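Local coordinates for protein ketosynthase (Streptomyces sp. MSC090213JE08, PDB 6KXD) that probably catalyses the chain-extending condensation of a fatty acyl chain with malonyl-ACP, as the ketosynthase of the highly reducing type II polyketide synthase that makes ishigamide, at residues 88-93 with 237-242; 9-14 with 251-256; 227-232 with 334-339. All coordinates share one frame; numbering follows the deposited sequence.

Contact 1 (88-93 with 237-242); sequences MAVDDA and ILVLES
V239 sets one methyl, CG2, into the flank of the helix between A89 and A93, and V239 and A89 contribute the largest and nearly equal shares of the buried surface. With CG1 anti to the backbone N (chi1 -177°), CG2 is left anti to the carbonyl carbon. There it rests 3.4 Å from the carbonyl O of A89, against the helix backbone itself. The same methyl lies 3.8 Å from A89 CB and 3.9 Å from A93 CB, the two alanines being one helical turn apart on the face that meets the strand. A93 also meets the root of the valine, with its CB 4.1 Å from V239 CB, and the CG1 branch passes at a similar distance. V90 adds only a looser touch through CG1. The CB of A89 also packs 3.4 Å from the carbonyl O of I237 and 3.9 Å from I237 CG2, while the longer branch of that isoleucine turns off elsewhere. Helix 88-93 runs across strand 237-242 at 43°, the two axes approaching to 7.7 Å. Along the strand the side chains alternate: I237 and V239 meet this helix, whereas L238 and L240 touch V177 of helix 172-185. This places the strand between two helices, the layered arrangement expected of the thiolase fold. The polar groups at the border have mates beyond the two segments: E241 forms salt bridges with R103 and R249, and D92 bonds to the backbone N of F15. Between helix and strand themselves the contact is apolar and non-directional, and it depends on shape. The small alanines let the helix backbone come within van der Waals distance of a valine methyl, so close packing rather than polar bonding fits helix 77-93 onto the sheet.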
ATOM      1  N   MET A  88      -6.293   1.739 -20.600  1.00 47.93           N
ATOM      2  CA  MET A  88      -5.956   0.671 -21.506  1.00 47.89           C
ATOM      3  C   MET A  88      -6.560  -0.651 -21.054  1.00 49.32           C
ATOM      4  O   MET A  88      -7.023  -1.425 -21.851  1.00 46.04           O
ATOM      5  CB  MET A  88      -4.445   0.476 -21.599  1.00 48.66           C
ATOM      6  CG  MET A  88      -3.778   1.562 -22.330  1.00 56.95           C
ATOM      7  SD  MET A  88      -2.017   1.156 -22.442  1.00 59.36           S
ATOM      8  CE  MET A  88      -1.405   2.732 -21.886  1.00 53.49           C
ATOM      9  N   ALA A  89      -6.496  -0.923 -19.745  1.00 44.02           N
ATOM     10  CA  ALA A  89      -6.911  -2.187 -19.255  1.00 43.01           C
ATOM     11  C   ALA A  89      -8.427  -2.329 -19.428  1.00 41.61           C
ATOM     12  O   ALA A  89      -8.881  -3.410 -19.772  1.00 47.90           O
ATOM     13  CB  ALA A  89      -6.529  -2.340 -17.810  1.00 44.70           C
ATOM     14  N   VAL A  90      -9.180  -1.272 -19.119  1.00 47.29           N
ATOM     15  CA  VAL A  90     -10.617  -1.382 -19.224  1.00 48.59           C
ATOM     16  C   VAL A  90     -10.999  -1.415 -20.715  1.00 47.85           C
ATOM     17  O   VAL A  90     -11.842  -2.236 -21.096  1.00 53.98           O
ATOM     18  CB  VAL A  90     -11.387  -0.331 -18.414  1.00 50.16           C
ATOM     19  CG1 VAL A  90     -11.142  -0.507 -16.923  1.00 54.02           C
ATOM     20  CG2 VAL A  90     -11.123   1.095 -18.848  1.00 49.74           C
ATOM     21  N   ASP A  91     -10.289  -0.648 -21.537  1.00 49.88           N
ATOM     22  CA  ASP A  91     -10.397  -0.773 -23.021  1.00 56.00           C
ATOM     23  C   ASP A  91     -10.207  -2.249 -23.396  1.00 56.86           C
ATOM     24  O   ASP A  91     -11.077  -2.871 -24.030  1.00 57.29           O
ATOM     25  CB  ASP A  91      -9.420   0.181 -23.722  1.00 57.88           C
ATOM     26  CG  ASP A  91      -9.825   1.643 -23.611  1.00 57.31           C
ATOM     27  OD1 ASP A  91     -10.960   1.893 -23.195  1.00 56.98           O
ATOM     28  OD2 ASP A  91      -8.998   2.519 -23.928  1.00 66.94           O
ATOM     29  N   ASP A  92      -9.085  -2.820 -22.951  1.00 52.47           N
ATOM     30  CA  ASP A  92      -8.694  -4.180 -23.273  1.00 50.69           C
ATOM     31  C   ASP A  92      -9.726  -5.167 -22.740  1.00 52.53           C
ATOM     32  O   ASP A  92      -9.843  -6.263 -23.259  1.00 57.22           O
ATOM     33  CB  ASP A  92      -7.319  -4.526 -22.689  1.00 56.07           C
ATOM     34  CG  ASP A  92      -6.776  -5.864 -23.163  1.00 62.09           C
ATOM     35  OD1 ASP A  92      -6.478  -5.982 -24.376  1.00 59.75           O
ATOM     36  OD2 ASP A  92      -6.661  -6.772 -22.323  1.00 56.69           O
ATOM     37  N   ALA A  93     -10.472  -4.793 -21.694  1.00 50.20           N
ATOM     38  CA  ALA A  93     -11.442  -5.717 -21.147  1.00 50.27           C
ATOM     39  C   ALA A  93     -12.795  -5.589 -21.869  1.00 53.04           C
ATOM     40  O   ALA A  93     -13.661  -6.396 -21.620  1.00 55.39           O
ATOM     41  CB  ALA A  93     -11.603  -5.497 -19.669  1.00 50.07           C
ATOM     42  N   ILE A 237      -1.866  -2.496 -15.136  1.00 40.19           N
ATOM     43  CA  ILE A 237      -3.180  -2.635 -14.552  1.00 43.03           C
ATOM     44  C   ILE A 237      -3.841  -3.846 -15.162  1.00 42.11           C
ATOM     45  O   ILE A 237      -3.892  -3.988 -16.406  1.00 44.07           O
ATOM     46  CB  ILE A 237      -4.020  -1.360 -14.703  1.00 40.98           C
ATOM     47  CG1 ILE A 237      -3.337  -0.157 -14.049  1.00 44.34           C
ATOM     48  CG2 ILE A 237      -5.399  -1.573 -14.127  1.00 39.40           C
ATOM     49  CD1 ILE A 237      -3.310  -0.220 -12.518  1.00 45.04           C
ATOM     50  N   LEU A 238      -4.382  -4.681 -14.276  1.00 41.10           N
ATOM     51  CA  LEU A 238      -5.078  -5.864 -14.647  1.00 45.42           C
ATOM     52  C   LEU A 238      -6.546  -5.697 -14.275  1.00 46.08           C
ATOM     53  O   LEU A 238      -6.866  -5.243 -13.175  1.00 42.28           O
ATOM     54  CB  LEU A 238      -4.481  -7.067 -13.921  1.00 42.01           C
ATOM     55  CG  LEU A 238      -3.034  -7.402 -14.277  1.00 45.69           C
ATOM     56  CD1 LEU A 238      -2.073  -6.568 -13.442  1.00 46.72           C
ATOM     57  CD2 LEU A 238      -2.751  -8.877 -14.073  1.00 47.22           C
ATOM     58  N   VAL A 239      -7.439  -6.044 -15.210  1.00 45.58           N
ATOM     59  CA  VAL A 239      -8.846  -6.184 -14.871  1.00 44.49           C
ATOM     60  C   VAL A 239      -9.088  -7.617 -14.405  1.00 47.86           C
ATOM     61  O   VAL A 239      -8.905  -8.579 -15.197  1.00 52.51           O
ATOM     62  CB  VAL A 239      -9.774  -5.802 -16.046  1.00 42.79           C
ATOM     63  CG1 VAL A 239     -11.234  -5.882 -15.618  1.00 47.00           C
ATOM     64  CG2 VAL A 239      -9.443  -4.422 -16.591  1.00 46.64           C
ATOM     65  N   LEU A 240      -9.504  -7.751 -13.137  1.00 44.21           N
ATOM     66  CA  LEU A 240      -9.940  -8.971 -12.558  1.00 42.82           C
ATOM     67  C   LEU A 240     -11.465  -8.936 -12.503  1.00 43.79           C
ATOM     68  O   LEU A 240     -12.036  -7.898 -12.172  1.00 45.25           O
ATOM     69  CB  LEU A 240      -9.415  -9.138 -11.130  1.00 43.38           C
ATOM     70  CG  LEU A 240      -7.987  -9.652 -10.994  1.00 44.00           C
ATOM     71  CD1 LEU A 240      -6.997  -8.626 -11.502  1.00 44.44           C
ATOM     72  CD2 LEU A 240      -7.702 -10.000  -9.540  1.00 47.11           C
ATOM     73  N   GLU A 241     -12.085 -10.083 -12.744  1.00 46.69           N
ATOM     74  CA  GLU A 241     -13.542 -10.190 -12.783  1.00 45.21           C
ATOM     75  C   GLU A 241     -13.961 -11.566 -12.316  1.00 42.93           C
ATOM     76  O   GLU A 241     -13.239 -12.528 -12.552  1.00 45.36           O
ATOM     77  CB  GLU A 241     -14.053 -10.024 -14.213  1.00 57.41           C
ATOM     78  CG  GLU A 241     -14.267  -8.592 -14.633  1.00 62.93           C
ATOM     79  CD  GLU A 241     -14.978  -8.464 -15.978  1.00 67.07           C
ATOM     80  OE1 GLU A 241     -14.278  -8.206 -16.984  1.00 60.38           O
ATOM     81  OE2 GLU A 241     -16.229  -8.618 -16.013  1.00 69.88           O
ATOM     82  N   SER A 242     -15.111 -11.651 -11.644  1.00 50.37           N
ATOM     83  CA  SER A 242     -15.635 -12.975 -11.307  1.00 55.73           C
ATOM     84  C   SER A 242     -15.839 -13.716 -12.628  1.00 50.49           C
ATOM     85  O   SER A 242     -16.175 -13.083 -13.622  1.00 48.12           O
ATOM     86  CB  SER A 242     -16.904 -12.909 -10.518  1.00 57.77           C
ATOM     87  OG  SER A 242     -17.962 -12.424 -11.321  1.00 56.01           O
TER

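Contact 2 (9-14 with 251-256); sequences RVVLTG and ARIHAE
L12 faces both H254 and A255 in a classic beta bulge where segment 251-256 enters strand 255-264, antiparallel to strand 10-19, its N bonded to A255 O (2.8 Å) and its O accepting from H254 N (2.7 Å). Next to this, V11 and E256 form a non-hydrogen-bonded pair. E256 supplies the largest share of the interface. Its CG, anti to the backbone N (chi1 -168°), passes 3.3 Å from V10 O and packs on V11 CG1, and beyond it the extended chain carries the carboxylate to R9. The salt bridge, R9 NH1 to E256 OE1 at 2.8 Å, is electrostatic rather than N-H directed: the carboxylate lies over one face of the guanidinium, toward the rim, with the two planes 67° apart. A water links E256 OE2 to V10 N, accepting from that N at 2.8 Å. An alanine in place of E256 would probably leave the R9 guanidinium without this charged mate, undo the water link and open a gap beside V11 CG1. V11 CB meets I253 CG2 at 3.6 Å, while T13 CG2 lies near A251 CB and I253 CG1. At the far end R252 NH1 makes a weak bond to T13 O, and its guanidinium carries H254 NE2 over its centre, 3.3 Å above the plane. Both side chains are tied to D92, H254 through its NE2 and R252 to the backbone O, whereas T13 OG1 binds E241. Strand 10-19 is thereby held between strands 255-264 and 234-242, with A246 of helix 243-247 against V11, T13 and I253, and helix 172-185 against V10.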
ATOM      1  N   ARG A   9     -14.483 -18.165  -8.890  1.00 57.47           N
ATOM      2  CA  ARG A   9     -13.342 -18.167  -9.786  1.00 56.19           C
ATOM      3  C   ARG A   9     -13.198 -16.758 -10.362  1.00 55.47           C
ATOM      4  O   ARG A   9     -14.172 -16.071 -10.563  1.00 53.84           O
ATOM      5  CB  ARG A   9     -13.523 -19.203 -10.899  1.00 60.38           C
ATOM      6  CG  ARG A   9     -13.170 -20.630 -10.499  1.00 58.78           C
ATOM      7  CD  ARG A   9     -13.558 -21.641 -11.566  1.00 64.42           C
ATOM      8  NE  ARG A   9     -13.302 -21.193 -12.931  1.00 68.58           N
ATOM      9  CZ  ARG A   9     -12.475 -21.779 -13.797  1.00 73.37           C
ATOM     10  NH1 ARG A   9     -11.562 -22.635 -13.379  1.00 84.52           N
ATOM     11  NH2 ARG A   9     -12.552 -21.491 -15.084  1.00 75.29           N
ATOM     12  N   VAL A  10     -11.949 -16.336 -10.551  1.00 54.62           N
ATOM     13  CA  VAL A  10     -11.611 -14.964 -10.930  1.00 52.30           C
ATOM     14  C   VAL A  10     -10.662 -14.999 -12.126  1.00 46.48           C
ATOM     15  O   VAL A  10      -9.644 -15.707 -12.083  1.00 55.20           O
ATOM     16  CB  VAL A  10     -10.943 -14.238  -9.748  1.00 49.33           C
ATOM     17  CG1 VAL A  10     -10.530 -12.814 -10.111  1.00 49.10           C
ATOM     18  CG2 VAL A  10     -11.822 -14.296  -8.509  1.00 52.99           C
ATOM     19  N   VAL A  11     -10.933 -14.154 -13.117  1.00 52.44           N
ATOM     20  CA  VAL A  11     -10.269 -14.190 -14.390  1.00 47.89           C
ATOM     21  C   VAL A  11      -9.782 -12.796 -14.776  1.00 50.37           C
ATOM     22  O   VAL A  11     -10.323 -11.791 -14.344  1.00 49.31           O
ATOM     23  CB  VAL A  11     -11.198 -14.798 -15.462  1.00 54.40           C
ATOM     24  CG1 VAL A  11     -11.355 -16.303 -15.246  1.00 51.96           C
ATOM     25  CG2 VAL A  11     -12.561 -14.114 -15.503  1.00 50.63           C
ATOM     26  N   LEU A  12      -8.721 -12.789 -15.586  1.00 49.41           N
ATOM     27  CA  LEU A  12      -8.116 -11.606 -16.108  1.00 49.70           C
ATOM     28  C   LEU A  12      -8.728 -11.316 -17.465  1.00 54.42           C
ATOM     29  O   LEU A  12      -8.385 -11.997 -18.435  1.00 56.77           O
ATOM     30  CB  LEU A  12      -6.604 -11.805 -16.247  1.00 50.29           C
ATOM     31  CG  LEU A  12      -5.855 -11.978 -14.921  1.00 53.46           C
ATOM     32  CD1 LEU A  12      -4.398 -12.361 -15.122  1.00 50.97           C
ATOM     33  CD2 LEU A  12      -5.944 -10.704 -14.092  1.00 52.04           C
ATOM     34  N   THR A  13      -9.547 -10.266 -17.523  1.00 49.99           N
ATOM     35  CA  THR A  13     -10.226  -9.872 -18.743  1.00 58.36           C
ATOM     36  C   THR A  13      -9.584  -8.662 -19.419  1.00 54.54           C
ATOM     37  O   THR A  13      -9.939  -8.351 -20.553  1.00 55.56           O
ATOM     38  CB  THR A  13     -11.701  -9.604 -18.452  1.00 60.49           C
ATOM     39  OG1 THR A  13     -11.761  -8.647 -17.398  1.00 52.63           O
ATOM     40  CG2 THR A  13     -12.423 -10.866 -18.042  1.00 65.17           C
ATOM     41  N   GLY A  14      -8.667  -7.951 -18.750  1.00 46.06           N
ATOM     42  CA  GLY A  14      -8.036  -6.797 -19.382  1.00 44.47           C
ATOM     43  C   GLY A  14      -6.653  -6.540 -18.821  1.00 51.29           C
ATOM     44  O   GLY A  14      -6.415  -6.781 -17.642  1.00 48.81           O
ATOM     45  N   ALA A 251     -16.936 -11.410 -22.251  1.00 75.07           N
ATOM     46  CA  ALA A 251     -15.592 -10.874 -22.149  1.00 67.99           C
ATOM     47  C   ALA A 251     -14.573 -11.915 -22.624  1.00 58.84           C
ATOM     48  O   ALA A 251     -14.671 -13.097 -22.312  1.00 67.44           O
ATOM     49  CB  ALA A 251     -15.326 -10.449 -20.723  1.00 67.32           C
ATOM     50  N   ARG A 252     -13.578 -11.469 -23.385  1.00 64.05           N
ATOM     51  CA  ARG A 252     -12.405 -12.291 -23.660  1.00 62.56           C
ATOM     52  C   ARG A 252     -11.602 -12.404 -22.347  1.00 60.98           C
ATOM     53  O   ARG A 252     -11.273 -11.400 -21.746  1.00 59.87           O
ATOM     54  CB  ARG A 252     -11.619 -11.665 -24.819  1.00 59.38           C
ATOM     55  CG  ARG A 252     -10.317 -12.369 -25.164  1.00 62.66           C
ATOM     56  CD  ARG A 252      -9.118 -11.829 -24.396  1.00 56.57           C
ATOM     57  NE  ARG A 252      -8.707 -10.489 -24.797  1.00 55.01           N
ATOM     58  CZ  ARG A 252      -9.083  -9.349 -24.221  1.00 60.23           C
ATOM     59  NH1 ARG A 252      -9.643  -9.324 -23.017  1.00 63.57           N
ATOM     60  NH2 ARG A 252      -8.905  -8.219 -24.868  1.00 58.45           N
ATOM     61  N   ILE A 253     -11.278 -13.635 -21.944  1.00 62.92           N
ATOM     62  CA  ILE A 253     -10.551 -13.942 -20.727  1.00 59.54           C
ATOM     63  C   ILE A 253      -9.105 -14.322 -21.082  1.00 66.33           C
ATOM     64  O   ILE A 253      -8.880 -15.328 -21.727  1.00 59.60           O
ATOM     65  CB  ILE A 253     -11.292 -15.063 -19.974  1.00 65.01           C
ATOM     66  CG1 ILE A 253     -12.654 -14.578 -19.460  1.00 71.55           C
ATOM     67  CG2 ILE A 253     -10.423 -15.647 -18.877  1.00 63.15           C
ATOM     68  CD1 ILE A 253     -13.530 -15.658 -18.876  1.00 69.24           C
ATOM     69  N   HIS A 254      -8.132 -13.515 -20.628  1.00 58.34           N
ATOM     70  CA  HIS A 254      -6.716 -13.709 -20.930  1.00 59.72           C
ATOM     71  C   HIS A 254      -6.188 -14.930 -20.169  1.00 66.94           C
ATOM     72  O   HIS A 254      -5.490 -15.763 -20.754  1.00 68.08           O
ATOM     73  CB  HIS A 254      -5.869 -12.484 -20.555  1.00 56.57           C
ATOM     74  CG  HIS A 254      -6.028 -11.269 -21.404  1.00 57.66           C
ATOM     75  ND1 HIS A 254      -5.579 -11.209 -22.719  1.00 65.47           N
ATOM     76  CD2 HIS A 254      -6.472 -10.027 -21.109  1.00 59.24           C
ATOM     77  CE1 HIS A 254      -5.790 -10.001 -23.205  1.00 64.96           C
ATOM     78  NE2 HIS A 254      -6.348  -9.254 -22.235  1.00 63.81           N
ATOM     79  N   ALA A 255      -6.501 -15.000 -18.863  1.00 61.73           N
ATOM     80  CA  ALA A 255      -6.063 -16.075 -17.982  1.00 59.11           C
ATOM     81  C   ALA A 255      -6.918 -16.064 -16.706  1.00 56.44           C
ATOM     82  O   ALA A 255      -7.811 -15.247 -16.540  1.00 52.10           O
ATOM     83  CB  ALA A 255      -4.583 -15.934 -17.693  1.00 63.86           C
ATOM     84  N   GLU A 256      -6.716 -17.067 -15.860  1.00 58.10           N
ATOM     85  CA  GLU A 256      -7.430 -17.180 -14.627  1.00 57.01           C
ATOM     86  C   GLU A 256      -6.444 -16.834 -13.502  1.00 50.93           C
ATOM     87  O   GLU A 256      -5.250 -17.149 -13.593  1.00 57.34           O
ATOM     88  CB  GLU A 256      -8.022 -18.581 -14.475  1.00 58.31           C
ATOM     89  CG  GLU A 256      -9.028 -18.667 -13.349  1.00 63.19           C
ATOM     90  CD  GLU A 256      -9.639 -20.032 -13.097  1.00 67.22           C
ATOM     91  OE1 GLU A 256      -9.429 -20.935 -13.923  1.00 70.08           O
ATOM     92  OE2 GLU A 256     -10.326 -20.178 -12.062  1.00 69.36           O
TER
HETATM   93  O   HOH W   1     -10.121 -18.344 -10.061  1.00 57.24           O

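Contact 3 (227-232 with 334-339)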
ATOM      1  N   GLN A 227      25.651  -7.418 -11.511  1.00 50.25           N
ATOM      2  CA  GLN A 227      26.185  -6.267 -10.819  1.00 52.27           C
ATOM      3  C   GLN A 227      25.052  -5.349 -10.338  1.00 46.48           C
ATOM      4  O   GLN A 227      25.323  -4.269  -9.848  1.00 50.60           O
ATOM      5  CB  GLN A 227      27.127  -5.514 -11.766  1.00 58.24           C
ATOM      6  CG  GLN A 227      28.440  -6.236 -12.035  1.00 62.83           C
ATOM      7  CD  GLN A 227      29.088  -6.673 -10.747  1.00 72.36           C
ATOM      8  OE1 GLN A 227      29.414  -7.843 -10.556  1.00 91.30           O
ATOM      9  NE2 GLN A 227      29.246  -5.732  -9.833  1.00 77.51           N
ATOM     10  N   GLY A 228      23.809  -5.776 -10.546  1.00 50.98           N
ATOM     11  CA  GLY A 228      22.687  -5.114  -9.964  1.00 51.95           C
ATOM     12  C   GLY A 228      21.638  -4.743 -10.984  1.00 45.82           C
ATOM     13  O   GLY A 228      21.476  -5.361 -12.014  1.00 47.21           O
ATOM     14  N   ILE A 229      20.852  -3.744 -10.589  1.00 49.99           N
ATOM     15  CA  ILE A 229      19.614  -3.420 -11.220  1.00 51.36           C
ATOM     16  C   ILE A 229      19.797  -2.158 -12.062  1.00 47.46           C
ATOM     17  O   ILE A 229      20.740  -1.399 -11.887  1.00 44.37           O
ATOM     18  CB  ILE A 229      18.515  -3.185 -10.163  1.00 48.77           C
ATOM     19  CG1 ILE A 229      18.676  -1.848  -9.439  1.00 48.26           C
ATOM     20  CG2 ILE A 229      18.428  -4.343  -9.171  1.00 52.24           C
ATOM     21  CD1 ILE A 229      17.359  -1.322  -8.834  1.00 51.67           C
ATOM     22  N   LEU A 230      18.765  -1.881 -12.860  1.00 47.53           N
ATOM     23  CA  LEU A 230      18.506  -0.539 -13.321  1.00 45.27           C
ATOM     24  C   LEU A 230      17.127  -0.154 -12.779  1.00 44.27           C
ATOM     25  O   LEU A 230      16.274  -1.003 -12.762  1.00 48.70           O
ATOM     26  CB  LEU A 230      18.467  -0.510 -14.848  1.00 48.96           C
ATOM     27  CG  LEU A 230      19.802  -0.699 -15.569  1.00 50.20           C
ATOM     28  CD1 LEU A 230      19.558  -0.893 -17.061  1.00 51.11           C
ATOM     29  CD2 LEU A 230      20.734   0.477 -15.310  1.00 47.28           C
ATOM     30  N   THR A 231      16.985   1.089 -12.330  1.00 46.79           N
ATOM     31  CA  THR A 231      15.684   1.624 -11.870  1.00 45.59           C
ATOM     32  C   THR A 231      14.791   1.815 -13.099  1.00 50.00           C
ATOM     33  O   THR A 231      15.264   2.132 -14.211  1.00 47.18           O
ATOM     34  CB  THR A 231      15.853   2.920 -11.088  1.00 45.52           C
ATOM     35  OG1 THR A 231      16.297   3.946 -11.964  1.00 49.43           O
ATOM     36  CG2 THR A 231      16.828   2.822  -9.942  1.00 46.78           C
ATOM     37  N   GLY A 232      13.511   1.521 -12.904  1.00 46.83           N
ATOM     38  CA  GLY A 232      12.524   1.481 -13.915  1.00 43.00           C
ATOM     39  C   GLY A 232      11.256   2.151 -13.436  1.00 38.07           C
ATOM     40  O   GLY A 232      11.244   2.821 -12.415  1.00 46.63           O
ATOM     41  N   LEU A 334      12.769  -5.144 -18.281  1.00 49.86           N
ATOM     42  CA  LEU A 334      12.127  -3.906 -17.752  1.00 49.43           C
ATOM     43  C   LEU A 334      13.048  -3.085 -16.872  1.00 47.48           C
ATOM     44  O   LEU A 334      12.766  -1.946 -16.599  1.00 56.77           O
ATOM     45  CB  LEU A 334      10.898  -4.326 -16.960  1.00 47.84           C
ATOM     46  CG  LEU A 334       9.815  -4.952 -17.814  1.00 51.42           C
ATOM     47  CD1 LEU A 334       8.605  -5.317 -16.981  1.00 52.79           C
ATOM     48  CD2 LEU A 334       9.415  -4.001 -18.927  1.00 51.53           C
ATOM     49  N   GLY A 335      14.125  -3.690 -16.369  1.00 44.35           N
ATOM     50  CA  GLY A 335      14.749  -3.124 -15.230  1.00 43.91           C
ATOM     51  C   GLY A 335      13.799  -3.292 -14.046  1.00 40.77           C
ATOM     52  O   GLY A 335      12.803  -4.035 -14.126  1.00 46.69           O
ATOM     53  N   HIS A 336      14.103  -2.614 -12.960  1.00 43.87           N
ATOM     54  CA  HIS A 336      13.308  -2.782 -11.757  1.00 45.39           C
ATOM     55  C   HIS A 336      12.291  -1.644 -11.712  1.00 40.08           C
ATOM     56  O   HIS A 336      12.658  -0.532 -11.315  1.00 44.69           O
ATOM     57  CB  HIS A 336      14.211  -2.813 -10.528  1.00 50.33           C
ATOM     58  CG  HIS A 336      13.476  -3.210  -9.294  1.00 50.28           C
ATOM     59  ND1 HIS A 336      12.084  -3.212  -9.236  1.00 47.74           N
ATOM     60  CD2 HIS A 336      13.915  -3.627  -8.091  1.00 52.10           C
ATOM     61  CE1 HIS A 336      11.701  -3.600  -8.028  1.00 52.91           C
ATOM     62  NE2 HIS A 336      12.810  -3.855  -7.301  1.00 50.22           N
ATOM     63  N   SER A 337      11.057  -1.930 -12.107  1.00 42.47           N
ATOM     64  CA  SER A 337      10.021  -0.891 -12.248  1.00 45.74           C
ATOM     65  C   SER A 337       9.258  -0.695 -10.928  1.00 47.63           C
ATOM     66  O   SER A 337       8.124  -0.220 -10.918  1.00 43.34           O
ATOM     67  CB  SER A 337       9.109  -1.189 -13.393  1.00 43.81           C
ATOM     68  OG  SER A 337       8.448  -2.426 -13.248  1.00 46.67           O
ATOM     69  N   MET A 338       9.905  -1.066  -9.820  1.00 42.95           N
ATOM     70  CA  MET A 338       9.476  -0.729  -8.473  1.00 40.86           C
ATOM     71  C   MET A 338       8.031  -1.231  -8.279  1.00 39.85           C
ATOM     72  O   MET A 338       7.725  -2.438  -8.466  1.00 43.26           O
ATOM     73  CB  MET A 338       9.657   0.777  -8.264  1.00 42.57           C
ATOM     74  CG  MET A 338      11.088   1.260  -8.471  1.00 44.00           C
ATOM     75  SD  MET A 338      12.307   0.214  -7.562  1.00 49.94           S
ATOM     76  CE  MET A 338      13.815   0.904  -8.252  1.00 54.54           C
ATOM     77  N   GLY A 339       7.107  -0.341  -7.938  1.00 49.68           N
ATOM     78  CA  GLY A 339       5.760  -0.774  -7.615  1.00 48.53           C
ATOM     79  C   GLY A 339       5.076  -1.407  -8.803  1.00 45.27           C
ATOM     80  O   GLY A 339       4.196  -2.258  -8.645  1.00 49.26           O
TER
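The second torsion of I229 (156°) puts CD1 against H336, 3.9 Å from its CB, while a bend at chi2 of M338 (-48°) folds SD back over the imidazole of H336. The sulfur lies 3.8 Å above the ring plane, over its centre. From there the thioether is extended, and its methyl CE reaches across to T231, 4.0 Å from T231 CG2 and equally near its CB. The same CE lies close to I229 CD1, so a small apolar cluster forms beside the histidine. The backbones hold these groups in register. H336 N donates to L230 O at 2.7 Å in a nearly straight bond (172°), and H336 O receives a weak, bent bond from G232 N. H336 is therefore bonded through both its backbone N and O to the facing chain, which would help to fix where its side chain starts. Two glycines permit so close an approach. At G232 a CB would probably lie only about 3 Å from L334 O and H336 O, and at G335, which has positive phi, about as near L230 O. G232 C is already 3.5 Å from S337 CA. Around this pairing, F208 of helix 202-210 touches I229 and M338, F205 touches T231, and helix 341-355 touches H336 through A341. H336 also touches C170. The segment 335-339 reads G-H-S-M-G after a short helix, matching the conserved histidine motif of beta-ketoacyl-ACP synthases, and C170 lies where the nucleophilic cysteine of this family is expected. The arrangement is thus consistent with the Cys-His-His active site of a ketosynthase, with the loop 227-232 backing the segment that carries H336.

In the fold
Contacts 1 and 2 form one continuous region, their centres 8 Å apart, because strands 234-242 and 10-19 are neighbours in the same sheet. D92 OD2 lies 2.5 Å from H254 NE2 and E241 OE1 2.6 Å from T13 OG1, both probable hydrogen bonds. Helix 77-93 is thus tied to strand 10-19 and to the segment leading into strand 255-264. Contact 3, with the probable active-site histidine, stands on the other side of the chain's centre, its own centre about 25 Å from that of contact 1 and about 28 Å from that of contact 2. Contacts 1 and 2 do not touch it, their nearest atoms being about 9 and 14 Å away. Strand 234-242 follows shortly after loop 227-232.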